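Side-chain contacts in 2-polyprenyl-6-methoxyphenol hydroxylase-like FAD-dependent oxidoreductase (Streptomyces sp. NRRL 11266, PDB 6UI5), which binds flavin-adenine dinucleotide and is an FAD-dependent oxidoreductase with a Rossmann-type nucleotide-binding domain: residues L51-Q56 / T299-A304; V133-A138 / E144-R149; S440-S445 / W482-L487. All blocks are in the same frame, centred on the assembly; numbering follows the deposited sequence.

Contact 1. Residues L51-Q56 / T299-A304; sequences LEMLDQ and TAIGDA
Met53 reaches from helix 48-55 to the backbone of helix 295-316, where Gly302 offers a surface without a side chain. The sulfur makes the closest approach, with Met53 SD 3.4 Å from Gly302 CA. Its methyl group lies over the same residue, Met53 CE being 3.7 Å from Gly302 N. The thioether chain leaves the helix with CG anti to the carbonyl carbon (chi1 -71°) and runs straight through chi2; a bend at chi3 (-93°) then turns the methyl aside, and both SD and CE meet the glycine. With no CB on Gly302, the methyl as well as the sulfur lies directly against the helix backbone. The two helices approach to 7.3 Å between Met53 CA and Gly302 CA. Ile301 flanks this seat: its CG2 branch packs on the root of the methionine, 4.2 Å from Met53 CB. The meeting is apolar and buried, made by van der Waals contact. Met16 of helix 12-22 touches Ile301 and also Leu54, so a third helix closes over the seam between the two. Farther round helix 295-316, Thr299 and Asp303 turn away from Met53 and meet helix 325-346 through Ala338 and Tyr327.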
loop_
_atom_site.group_PDB
_atom_site.type_symbol
_atom_site.label_atom_id
_atom_site.label_comp_id
_atom_site.label_asym_id
_atom_site.label_seq_id
_atom_site.Cartn_x
_atom_site.Cartn_y
_atom_site.Cartn_z
ATOM N N LEU A 51 -3.178 -25.837 -6.386
ATOM C CA LEU A 51 -3.308 -27.194 -5.861
ATOM C C LEU A 51 -4.769 -27.564 -5.584
ATOM O O LEU A 51 -5.218 -28.633 -6.014
ATOM C CB LEU A 51 -2.441 -27.359 -4.619
ATOM C CG LEU A 51 -0.974 -27.595 -5.000
ATOM C CD1 LEU A 51 0.000 -27.333 -3.826
ATOM C CD2 LEU A 51 -0.823 -28.992 -5.556
ATOM N N GLU A 52 -5.545 -26.691 -4.902
ATOM C CA GLU A 52 -6.950 -27.040 -4.607
ATOM C C GLU A 52 -7.746 -27.284 -5.889
ATOM O O GLU A 52 -8.497 -28.259 -5.984
ATOM C CB GLU A 52 -7.673 -25.971 -3.746
ATOM C CG GLU A 52 -6.868 -25.233 -2.655
ATOM C CD GLU A 52 -7.681 -24.130 -1.880
ATOM O OE1 GLU A 52 -7.540 -24.090 -0.634
ATOM O OE2 GLU A 52 -8.454 -23.326 -2.488
ATOM N N MET A 53 -7.585 -26.411 -6.894
ATOM C CA MET A 53 -8.305 -26.598 -8.153
ATOM C C MET A 53 -7.910 -27.882 -8.863
ATOM O O MET A 53 -8.741 -28.478 -9.557
ATOM C CB MET A 53 -8.057 -25.426 -9.094
ATOM C CG MET A 53 -8.730 -24.171 -8.646
ATOM S SD MET A 53 -8.543 -22.917 -9.892
ATOM C CE MET A 53 -7.049 -22.091 -9.302
ATOM N N LEU A 54 -6.646 -28.306 -8.738
ATOM C CA LEU A 54 -6.257 -29.582 -9.332
ATOM C C LEU A 54 -6.725 -30.748 -8.475
ATOM O O LEU A 54 -7.009 -31.827 -9.008
ATOM C CB LEU A 54 -4.740 -29.660 -9.538
ATOM C CG LEU A 54 -3.999 -28.706 -10.478
ATOM C CD1 LEU A 54 -2.474 -28.812 -10.289
ATOM C CD2 LEU A 54 -4.312 -29.045 -11.897
ATOM N N ASP A 55 -6.820 -30.543 -7.155
ATOM C CA ASP A 55 -7.336 -31.588 -6.271
ATOM C C ASP A 55 -8.779 -31.930 -6.614
ATOM O O ASP A 55 -9.179 -33.095 -6.570
ATOM C CB ASP A 55 -7.230 -31.147 -4.819
ATOM C CG ASP A 55 -6.175 -31.895 -4.064
ATOM O OD1 ASP A 55 -5.776 -32.992 -4.526
ATOM O OD2 ASP A 55 -5.758 -31.397 -2.998
ATOM N N GLN A 56 -9.566 -30.923 -6.980
ATOM C CA GLN A 56 -10.946 -31.125 -7.397
ATOM C C GLN A 56 -11.086 -32.093 -8.563
ATOM O O GLN A 56 -12.215 -32.510 -8.863
ATOM C CB GLN A 56 -11.552 -29.755 -7.747
ATOM C CG GLN A 56 -11.908 -28.950 -6.483
ATOM C CD GLN A 56 -12.352 -27.552 -6.782
ATOM O OE1 GLN A 56 -12.369 -26.719 -5.872
ATOM N NE2 GLN A 56 -12.701 -27.259 -8.071
ATOM N N THR A 299 -3.991 -18.230 -12.067
ATOM C CA THR A 299 -5.063 -17.594 -12.820
ATOM C C THR A 299 -5.392 -18.389 -14.079
ATOM O O THR A 299 -6.565 -18.525 -14.451
ATOM C CB THR A 299 -4.686 -16.147 -13.148
ATOM O OG1 THR A 299 -3.436 -16.119 -13.833
ATOM C CG2 THR A 299 -4.512 -15.338 -11.866
ATOM N N ALA A 300 -4.378 -18.960 -14.728
ATOM C CA ALA A 300 -4.630 -19.734 -15.939
ATOM C C ALA A 300 -5.544 -20.916 -15.642
ATOM O O ALA A 300 -6.564 -21.113 -16.305
ATOM C CB ALA A 300 -3.305 -20.220 -16.543
ATOM N N ILE A 301 -5.171 -21.734 -14.659
ATOM C CA ILE A 301 -6.008 -22.862 -14.286
ATOM C C ILE A 301 -7.343 -22.359 -13.735
ATOM O O ILE A 301 -8.411 -22.867 -14.096
ATOM C CB ILE A 301 -5.251 -23.746 -13.282
ATOM C CG1 ILE A 301 -3.983 -24.309 -13.929
ATOM C CG2 ILE A 301 -6.118 -24.877 -12.835
ATOM C CD1 ILE A 301 -4.273 -25.477 -14.822
ATOM N N GLY A 302 -7.293 -21.318 -12.891
ATOM C CA GLY A 302 -8.514 -20.681 -12.394
ATOM C C GLY A 302 -9.449 -20.254 -13.502
ATOM O O GLY A 302 -10.657 -20.462 -13.410
ATOM N N ASP A 303 -8.898 -19.698 -14.590
ATOM C CA ASP A 303 -9.737 -19.271 -15.706
ATOM C C ASP A 303 -10.521 -20.451 -16.274
ATOM O O ASP A 303 -11.733 -20.363 -16.512
ATOM C CB ASP A 303 -8.878 -18.634 -16.808
ATOM C CG ASP A 303 -8.465 -17.188 -16.518
ATOM O OD1 ASP A 303 -8.974 -16.554 -15.572
ATOM O OD2 ASP A 303 -7.624 -16.670 -17.285
ATOM N N ALA A 304 -9.838 -21.573 -16.494
ATOM C CA ALA A 304 -10.476 -22.705 -17.153
ATOM C C ALA A 304 -11.481 -23.376 -16.235
ATOM O O ALA A 304 -12.542 -23.838 -16.687
ATOM C CB ALA A 304 -9.417 -23.724 -17.611
#

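Contact 2. Residues V133-A138 / E144-R149; sequences VTVTLA and EQLRCR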
loop_
_atom_site.group_PDB
_atom_site.type_symbol
_atom_site.label_atom_id
_atom_site.label_comp_id
_atom_site.label_asym_id
_atom_site.label_seq_id
_atom_site.Cartn_x
_atom_site.Cartn_y
_atom_site.Cartn_z
ATOM N N VAL A 133 -19.704 -20.274 -34.596
ATOM C CA VAL A 133 -18.484 -19.704 -35.150
ATOM C C VAL A 133 -17.917 -20.711 -36.134
ATOM O O VAL A 133 -17.902 -21.917 -35.862
ATOM C CB VAL A 133 -17.436 -19.372 -34.069
ATOM C CG1 VAL A 133 -16.175 -18.773 -34.721
ATOM C CG2 VAL A 133 -18.035 -18.455 -33.008
ATOM N N THR A 134 -17.474 -20.215 -37.283
ATOM C CA THR A 134 -16.694 -21.003 -38.225
ATOM C C THR A 134 -15.227 -20.632 -38.051
ATOM O O THR A 134 -14.882 -19.454 -37.917
ATOM C CB THR A 134 -17.168 -20.757 -39.661
ATOM O OG1 THR A 134 -18.599 -20.893 -39.715
ATOM C CG2 THR A 134 -16.501 -21.730 -40.664
ATOM N N VAL A 135 -14.376 -21.647 -38.014
ATOM C CA VAL A 135 -12.971 -21.475 -37.688
ATOM C C VAL A 135 -12.148 -22.053 -38.838
ATOM O O VAL A 135 -12.661 -22.791 -39.681
ATOM C CB VAL A 135 -12.652 -22.151 -36.339
ATOM C CG1 VAL A 135 -12.549 -23.649 -36.496
ATOM C CG2 VAL A 135 -11.440 -21.566 -35.712
ATOM N N THR A 136 -10.875 -21.666 -38.913
ATOM C CA THR A 136 -9.998 -22.238 -39.929
ATOM C C THR A 136 -8.705 -22.683 -39.267
ATOM O O THR A 136 -8.102 -21.926 -38.493
ATOM C CB THR A 136 -9.694 -21.265 -41.079
ATOM O OG1 THR A 136 -8.558 -20.474 -40.760
ATOM C CG2 THR A 136 -10.873 -20.357 -41.363
ATOM N N LEU A 137 -8.292 -23.915 -39.586
ATOM C CA LEU A 137 -7.128 -24.581 -39.014
ATOM C C LEU A 137 -6.162 -24.935 -40.133
ATOM O O LEU A 137 -6.591 -25.430 -41.176
ATOM C CB LEU A 137 -7.530 -25.858 -38.267
ATOM C CG LEU A 137 -8.176 -25.748 -36.878
ATOM C CD1 LEU A 137 -9.574 -25.214 -36.983
ATOM C CD2 LEU A 137 -8.213 -27.101 -36.221
ATOM N N ALA A 138 -4.862 -24.715 -39.901
ATOM C CA ALA A 138 -3.818 -24.831 -40.930
ATOM C C ALA A 138 -2.798 -25.905 -40.549
ATOM O O ALA A 138 -1.774 -25.617 -39.921
ATOM C CB ALA A 138 -3.112 -23.473 -41.168
ATOM N N GLU A 144 -8.468 -26.963 -42.863
ATOM C CA GLU A 144 -9.834 -27.276 -42.498
ATOM C C GLU A 144 -10.535 -26.006 -42.061
ATOM O O GLU A 144 -9.966 -25.170 -41.350
ATOM C CB GLU A 144 -9.899 -28.324 -41.392
ATOM C CG GLU A 144 -11.115 -29.234 -41.565
ATOM C CD GLU A 144 -11.744 -29.642 -40.246
ATOM O OE1 GLU A 144 -12.976 -29.837 -40.218
ATOM O OE2 GLU A 144 -11.012 -29.779 -39.248
ATOM N N GLN A 145 -11.769 -25.848 -42.514
ATOM C CA GLN A 145 -12.617 -24.729 -42.143
ATOM C C GLN A 145 -13.696 -25.325 -41.220
ATOM O O GLN A 145 -14.745 -25.763 -41.693
ATOM C CB GLN A 145 -13.185 -24.068 -43.422
ATOM C CG GLN A 145 -13.373 -22.555 -43.372
ATOM C CD GLN A 145 -14.588 -22.099 -44.147
ATOM O OE1 GLN A 145 -15.718 -22.490 -43.839
ATOM N NE2 GLN A 145 -14.369 -21.281 -45.173
ATOM N N LEU A 146 -13.439 -25.335 -39.908
ATOM C CA LEU A 146 -14.296 -26.044 -38.952
ATOM C C LEU A 146 -15.421 -25.160 -38.408
ATOM O O LEU A 146 -15.199 -24.016 -37.983
ATOM C CB LEU A 146 -13.463 -26.608 -37.799
ATOM C CG LEU A 146 -14.127 -27.302 -36.609
ATOM C CD1 LEU A 146 -15.260 -28.253 -37.030
ATOM C CD2 LEU A 146 -13.065 -28.076 -35.829
ATOM N N ARG A 147 -16.626 -25.719 -38.416
ATOM C CA ARG A 147 -17.823 -25.110 -37.850
ATOM C C ARG A 147 -17.952 -25.579 -36.401
ATOM O O ARG A 147 -18.020 -26.787 -36.146
ATOM C CB ARG A 147 -19.033 -25.514 -38.702
ATOM C CG ARG A 147 -20.401 -24.918 -38.352
ATOM C CD ARG A 147 -20.343 -23.512 -37.754
ATOM N NE ARG A 147 -21.663 -22.876 -37.690
ATOM C CZ ARG A 147 -22.665 -23.256 -36.891
ATOM N NH1 ARG A 147 -22.529 -24.294 -36.066
ATOM N NH2 ARG A 147 -23.817 -22.593 -36.920
ATOM N N CYS A 148 -17.960 -24.637 -35.454
ATOM C CA CYS A 148 -17.951 -24.976 -34.031
ATOM C C CYS A 148 -18.943 -24.110 -33.254
ATOM O O CYS A 148 -19.549 -23.173 -33.780
ATOM C CB CYS A 148 -16.548 -24.826 -33.439
ATOM S SG CYS A 148 -16.088 -23.131 -33.140
ATOM N N ARG A 149 -19.080 -24.427 -31.966
ATOM C CA ARG A 149 -20.098 -23.866 -31.085
ATOM C C ARG A 149 -19.590 -22.689 -30.269
ATOM O O ARG A 149 -20.241 -21.639 -30.195
ATOM C CB ARG A 149 -20.605 -24.962 -30.147
ATOM C CG ARG A 149 -21.807 -24.586 -29.342
ATOM C CD ARG A 149 -22.646 -25.814 -29.131
ATOM N NE ARG A 149 -23.800 -25.530 -28.299
ATOM C CZ ARG A 149 -24.716 -26.438 -28.006
ATOM N NH1 ARG A 149 -24.592 -27.668 -28.496
ATOM N NH2 ARG A 149 -25.747 -26.122 -27.234
#
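This is an antiparallel beta hairpin: strands 133-138 and 143-148 pair as the second and third strands of a three-stranded sheet, with strand 120-126 on the other side of 133-138. Val133 and Cys148 form a hydrogen-bonded pair with bonds both ways; Cys148 N to Val133 O is 2.8 Å, nearly straight at 168° and in line with the carbonyl. Farther along, Leu137 N donates to Glu144 O at 2.7 Å, while the return bond is weak. Between these, Val135 N donates to Leu146 O, and here too the return bond is weak. On the face of Val135 and Leu146 the two side chains lie side by side, pointing the same way. Val135 holds CG1 between its backbone N and carbonyl carbon (chi1 77°), which brings that methyl 3.4 Å from Leu146 CB; Leu137 CD1 adds a looser touch, 4.2 Å from the same CB. The other face is more polar. Thr134 turns its CG2 to Gln145 OE1 (3.4 Å), whereas its hydroxyl lies near the plane of the Arg147 guanidinium, at its edge, and OG1 is 3.7 Å from Arg147 CD. The sheet thus has two chemically different sides: a mainly apolar one, with Leu121 and Phe124 against Val135 and Glu144 at its exposed end, and one of threonines and long polar chains, partly open to solvent.

Contact 3. Residues S440-S445 / W482-L487; sequences SAQEES and WGQDEL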
loop_
_atom_site.group_PDB
_atom_site.type_symbol
_atom_site.label_atom_id
_atom_site.label_comp_id
_atom_site.label_asym_id
_atom_site.label_seq_id
_atom_site.Cartn_x
_atom_site.Cartn_y
_atom_site.Cartn_z
ATOM N N SER A 440 -29.639 -34.503 8.138
ATOM C CA SER A 440 -30.684 -33.553 8.515
ATOM C C SER A 440 -30.993 -32.524 7.424
ATOM O O SER A 440 -31.958 -31.766 7.578
ATOM C CB SER A 440 -30.270 -32.807 9.787
ATOM O OG SER A 440 -29.603 -33.661 10.704
ATOM N N ALA A 441 -30.200 -32.442 6.355
ATOM C CA ALA A 441 -30.419 -31.410 5.350
ATOM C C ALA A 441 -31.482 -31.878 4.365
ATOM O O ALA A 441 -31.534 -33.059 4.007
ATOM C CB ALA A 441 -29.122 -31.064 4.625
ATOM N N GLN A 442 -32.353 -30.962 3.954
ATOM C CA GLN A 442 -33.406 -31.286 2.996
ATOM C C GLN A 442 -32.864 -30.982 1.611
ATOM O O GLN A 442 -32.642 -29.816 1.274
ATOM C CB GLN A 442 -34.684 -30.492 3.269
ATOM C CG GLN A 442 -35.760 -30.665 2.183
ATOM C CD GLN A 442 -36.678 -29.452 2.080
ATOM O OE1 GLN A 442 -37.030 -29.018 0.979
ATOM N NE2 GLN A 442 -37.069 -28.897 3.233
ATOM N N GLU A 443 -32.626 -32.018 0.812
ATOM C CA GLU A 443 -32.064 -31.794 -0.508
ATOM C C GLU A 443 -33.163 -31.432 -1.498
ATOM O O GLU A 443 -34.211 -32.084 -1.547
ATOM C CB GLU A 443 -31.279 -33.011 -0.990
ATOM C CG GLU A 443 -32.028 -34.310 -1.028
ATOM C CD GLU A 443 -31.329 -35.315 -1.920
ATOM O OE1 GLU A 443 -30.948 -34.926 -3.050
ATOM O OE2 GLU A 443 -31.148 -36.478 -1.486
ATOM N N GLU A 444 -32.931 -30.376 -2.274
ATOM C CA GLU A 444 -33.906 -29.965 -3.274
ATOM C C GLU A 444 -33.761 -30.915 -4.458
ATOM O O GLU A 444 -32.883 -30.748 -5.312
ATOM C CB GLU A 444 -33.704 -28.505 -3.655
ATOM C CG GLU A 444 -33.833 -27.541 -2.491
ATOM C CD GLU A 444 -35.272 -27.451 -1.916
ATOM O OE1 GLU A 444 -36.237 -27.709 -2.664
ATOM O OE2 GLU A 444 -35.434 -27.121 -0.718
ATOM N N SER A 445 -34.633 -31.927 -4.500
ATOM C CA SER A 445 -34.594 -32.957 -5.531
ATOM C C SER A 445 -34.708 -32.396 -6.939
ATOM O O SER A 445 -34.543 -33.146 -7.899
ATOM C CB SER A 445 -35.728 -33.961 -5.317
ATOM O OG SER A 445 -36.989 -33.372 -5.613
ATOM N N TRP A 482 -28.904 -17.732 6.446
ATOM C CA TRP A 482 -29.582 -18.287 5.280
ATOM C C TRP A 482 -30.114 -19.682 5.576
ATOM O O TRP A 482 -29.643 -20.379 6.479
ATOM C CB TRP A 482 -28.630 -18.329 4.053
ATOM C CG TRP A 482 -28.206 -16.981 3.606
ATOM C CD1 TRP A 482 -28.562 -15.784 4.169
ATOM C CD2 TRP A 482 -27.322 -16.670 2.529
ATOM N NE1 TRP A 482 -27.960 -14.750 3.495
ATOM C CE2 TRP A 482 -27.193 -15.265 2.489
ATOM C CE3 TRP A 482 -26.628 -17.444 1.583
ATOM C CZ2 TRP A 482 -26.408 -14.614 1.540
ATOM C CZ3 TRP A 482 -25.843 -16.793 0.641
ATOM C CH2 TRP A 482 -25.739 -15.393 0.627
ATOM N N GLY A 483 -31.096 -20.098 4.797
ATOM C CA GLY A 483 -31.765 -21.366 5.028
ATOM C C GLY A 483 -32.306 -21.889 3.750
ATOM O O GLY A 483 -31.757 -21.618 2.680
ATOM N N GLN A 484 -33.401 -22.648 3.848
ATOM C CA GLN A 484 -33.840 -23.447 2.716
ATOM C C GLN A 484 -34.324 -22.584 1.552
ATOM O O GLN A 484 -34.234 -23.010 0.392
ATOM C CB GLN A 484 -34.907 -24.443 3.165
ATOM C CG GLN A 484 -35.137 -25.598 2.193
ATOM C CD GLN A 484 -33.927 -26.544 2.082
ATOM O OE1 GLN A 484 -33.130 -26.652 3.011
ATOM N NE2 GLN A 484 -33.797 -27.210 0.955
ATOM N N ASP A 485 -34.796 -21.365 1.815
ATOM C CA ASP A 485 -35.293 -20.569 0.695
ATOM C C ASP A 485 -34.147 -19.908 -0.073
ATOM O O ASP A 485 -34.188 -19.836 -1.307
ATOM C CB ASP A 485 -36.307 -19.520 1.174
ATOM C CG ASP A 485 -36.935 -18.737 0.016
ATOM O OD1 ASP A 485 -36.975 -19.254 -1.124
ATOM O OD2 ASP A 485 -37.360 -17.587 0.230
ATOM N N GLU A 486 -33.135 -19.407 0.643
ATOM C CA GLU A 486 -31.957 -18.848 0.002
ATOM C C GLU A 486 -31.244 -19.895 -0.841
ATOM O O GLU A 486 -30.800 -19.608 -1.956
ATOM C CB GLU A 486 -30.982 -18.305 1.049
ATOM C CG GLU A 486 -31.377 -17.030 1.716
ATOM C CD GLU A 486 -32.475 -17.242 2.760
ATOM O OE1 GLU A 486 -33.093 -16.226 3.165
ATOM O OE2 GLU A 486 -32.714 -18.420 3.145
ATOM N N LEU A 487 -31.098 -21.107 -0.311
ATOM C CA LEU A 487 -30.515 -22.188 -1.091
ATOM C C LEU A 487 -31.268 -22.405 -2.397
ATOM O O LEU A 487 -30.645 -22.634 -3.440
ATOM C CB LEU A 487 -30.489 -23.461 -0.261
ATOM C CG LEU A 487 -30.142 -24.792 -0.908
ATOM C CD1 LEU A 487 -29.485 -25.611 0.137
ATOM C CD2 LEU A 487 -31.407 -25.471 -1.290
#
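Gln442 and Glu444 of the loop between strands 430-434 and 451-455 meet Gln484 in the first turn of helix 484-495. Gln442 comes first and offers its backbone: Gln484 NE2 donates to Gln442 O at 2.9 Å, a bent bond (135°) whose acceptor lies out of the amide plane. The side chain of Gln442 also crosses Gln484 obliquely, their amide planes stacked and 27° apart. Glu444 follows, its chain bent at chi2 (-67°); its carboxylate meets the Gln484 amide, the two side chains running toward each other. Gln484 NE2 is modelled 2.3 Å from Glu444 OE2, a hydrogen bond so short that its exact length is doubtful. Lower on this side chain, Glu444 CG rests on a methyl of Leu487, whose CD2 lies 3.4 Å away. Gly483 holds the N-cap position, and its N donates to Glu486 OE2, met from above the carboxylate plane. As modelled, the one amide nitrogen of Gln484 serves two acceptors of the loop, a carbonyl and a carboxylate, though the length of the second bond is uncertain. Arg488, one turn on from Gln484, forms a salt bridge with the same Glu444 OE2, which probably favours the charged form of the glutamate and ties the loop to the helix by charge as well.

Overall arrangement
The three contacts nowhere touch. Contacts 1 and 2 both belong to the FAD-binding part of the chain, and contact 2 is nested along the chain inside the long loop that contact 1 closes. Their centres are 28 Å apart. Contact 1 is helix against helix near the centre of the chain, whereas contact 2 pairs strands of an outlying sheet. Contact 3 follows both in sequence, in the C-terminal part, 28 Å from contact 1 and 44 Å from contact 2 between centres. Contacts 1 and 2 thus belong to the fold around the flavin-adenine dinucleotide, each with a side chain, Ile301 and Leu137, about 8 Å from it, while contact 3 joins a loop to the last helix of the chain, 484-495.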